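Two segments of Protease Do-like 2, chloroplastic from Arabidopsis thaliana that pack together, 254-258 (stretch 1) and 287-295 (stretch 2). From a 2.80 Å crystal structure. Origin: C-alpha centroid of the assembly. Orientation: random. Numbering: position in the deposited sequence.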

# COMPACT_ATOMS: atom_id res chain seq x y z
N CYS B 254 12.13 33.75 -23.99
CA CYS B 254 11.79 34.19 -22.64
C CYS B 254 12.48 35.52 -22.35
O CYS B 254 13.46 35.89 -23.01
CB CYS B 254 12.20 33.14 -21.60
SG CYS B 254 13.98 33.05 -21.32
N LEU B 255 11.96 36.24 -21.37
CA LEU B 255 12.49 37.54 -21.01
C LEU B 255 13.74 37.40 -20.17
O LEU B 255 14.46 38.38 -19.98
CB LEU B 255 11.43 38.33 -20.24
CG LEU B 255 11.85 39.72 -19.75
CD1 LEU B 255 12.46 40.57 -20.87
CD2 LEU B 255 10.65 40.41 -19.10
N GLY B 256 13.97 36.20 -19.64
CA GLY B 256 15.16 35.90 -18.85
C GLY B 256 15.21 36.51 -17.47
O GLY B 256 16.28 36.87 -16.98
N VAL B 257 14.06 36.59 -16.81
CA VAL B 257 13.95 37.37 -15.58
C VAL B 257 13.08 36.67 -14.51
O VAL B 257 12.16 35.93 -14.84
CB VAL B 257 13.42 38.80 -15.92
CG1 VAL B 257 12.28 39.22 -15.03
CG2 VAL B 257 14.56 39.79 -15.88
N LEU B 258 13.40 36.90 -13.23
CA LEU B 258 12.67 36.29 -12.11
C LEU B 258 11.86 37.34 -11.35
O LEU B 258 12.43 38.19 -10.67
CB LEU B 258 13.67 35.62 -11.16
CG LEU B 258 13.28 34.51 -10.18
CD1 LEU B 258 13.59 34.93 -8.74
CD2 LEU B 258 11.84 34.10 -10.33
N THR B 287 22.85 34.65 -19.21
CA THR B 287 23.01 34.40 -20.64
C THR B 287 22.01 35.14 -21.49
O THR B 287 22.06 35.05 -22.71
CB THR B 287 22.96 32.89 -21.02
OG1 THR B 287 21.61 32.41 -20.96
CG2 THR B 287 23.88 32.07 -20.12
N SER B 288 21.11 35.89 -20.86
CA SER B 288 20.07 36.62 -21.58
C SER B 288 20.45 38.09 -21.72
O SER B 288 21.18 38.63 -20.89
CB SER B 288 18.72 36.48 -20.89
OG SER B 288 18.60 37.41 -19.83
N ASP B 289 20.00 38.72 -22.81
CA ASP B 289 20.30 40.13 -23.06
C ASP B 289 19.83 41.03 -21.93
O ASP B 289 20.37 42.12 -21.73
CB ASP B 289 19.69 40.60 -24.38
CG ASP B 289 19.94 42.07 -24.64
OD1 ASP B 289 21.11 42.51 -24.54
OD2 ASP B 289 18.95 42.80 -24.92
N ALA B 290 18.85 40.57 -21.16
CA ALA B 290 18.49 41.30 -19.97
C ALA B 290 19.73 41.14 -19.12
O ALA B 290 20.70 40.53 -19.57
CB ALA B 290 17.31 40.66 -19.31
N SER B 291 19.75 41.71 -17.93
CA SER B 291 20.96 41.64 -17.11
C SER B 291 22.11 42.46 -17.70
O SER B 291 23.03 42.83 -16.97
CB SER B 291 21.46 40.19 -17.00
OG SER B 291 22.30 39.86 -18.09
N LYS B 292 22.05 42.76 -18.99
CA LYS B 292 22.84 43.85 -19.54
C LYS B 292 21.98 45.10 -19.54
O LYS B 292 22.46 46.20 -19.74
CB LYS B 292 23.33 43.53 -20.95
CG LYS B 292 24.47 42.53 -21.00
CD LYS B 292 24.83 42.19 -22.43
CE LYS B 292 26.30 42.45 -22.73
NZ LYS B 292 27.16 41.28 -22.42
N VAL B 293 20.70 44.91 -19.26
CA VAL B 293 19.66 45.91 -19.45
C VAL B 293 18.87 46.15 -18.17
O VAL B 293 18.71 47.30 -17.74
CB VAL B 293 18.69 45.53 -20.59
CG1 VAL B 293 17.77 46.68 -20.91
CG2 VAL B 293 19.46 45.10 -21.83
N LEU B 294 18.25 45.09 -17.64
CA LEU B 294 17.58 45.11 -16.33
C LEU B 294 18.50 44.86 -15.11
O LEU B 294 19.57 44.26 -15.25
CB LEU B 294 16.41 44.14 -16.33
CG LEU B 294 15.45 44.38 -17.49
CD1 LEU B 294 14.33 43.38 -17.49
CD2 LEU B 294 14.90 45.79 -17.42
N LYS B 295 18.07 45.33 -13.94
CA LYS B 295 18.76 45.05 -12.67
C LYS B 295 17.78 44.67 -11.57
O LYS B 295 16.61 45.06 -11.62
CB LYS B 295 19.52 46.29 -12.19
CG LYS B 295 20.29 47.01 -13.26
CD LYS B 295 20.79 48.35 -12.75
CE LYS B 295 21.44 49.14 -13.87
NZ LYS B 295 21.67 50.56 -13.48

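Packing of residues 254-258 against residues 287-295 in Protease Do-like 2. The two segments belong to one chain and bury a modest 189 Å² between them, both sides summed. No hydrogen bond crosses the interface, so van der Waals contact and a small apolar cluster hold it together. Cys-254 opens stretch 1 without joining the contact: its side chain (chi1 p) is buried, but Cys-254 SG comes no closer than 5.9 Å to stretch 2, at Ser-288 CB. At Leu-255 the backbone does most of the work. Its carbonyl lies against the methyl of Ala-290, with Leu-255 O 3.7 Å from Ala-290 CB, while Leu-255 O and Ser-288 OG are 4.3 Å apart. The CA-to-CB bond of Leu-255 points away from stretch 2; the end of the side chain comes nearer, with Leu-255 CD1 4.8 Å from Leu-294 CD1.

Gly-256 and Ser-288 have the closest CA pair across the stretches, with Gly-256 CA 5.7 Å from Ser-288 CA. Glycine suits this place for two reasons. Its positive phi (71°) favours a residue without a side chain, and a CB built here would point toward stretch 2 and lie 2.4 Å from Ser-288 OG, a clash. The small Ser-288 fits alongside: its CA-to-CB bond points toward stretch 1, and chi1 in the p well leaves Ser-288 OG 3.7 Å from Gly-256 O, in contact but not hydrogen-bonded. That hydroxyl is instead hydrogen-bonded to a residue just outside the two stretches.

Val-257, where the strand begins, supplies the apolar part of the interface. Its CA-to-CB bond points toward stretch 2, and its CG2 methyl meets two side chains: Val-257 CG2 lies 3.9 Å from Leu-294 CD1 and, more loosely, 4.5 Å from Ala-290 CB. Leu-294, with chi1 m and chi2 t, is long enough to bring CD1 to the valine, and it has the largest area covered by the other stretch, 38 Å². Ala-290 has a single methyl, which touches both the Leu-255 carbonyl and the Val-257 side chain. All three apolar residues are buried, an environment that suits side chains with no polar groups to satisfy. Leu-258 continues the strand, but its side chain is out of reach of stretch 2 and adds nothing to the contact.

The intervening Ser-291, Lys-292 and Val-293 make no contact with stretch 1. Lys-292 and Lys-295 are exposed, as suits charged side chains, and the CA-to-CB bond of Lys-295 points away from stretch 1.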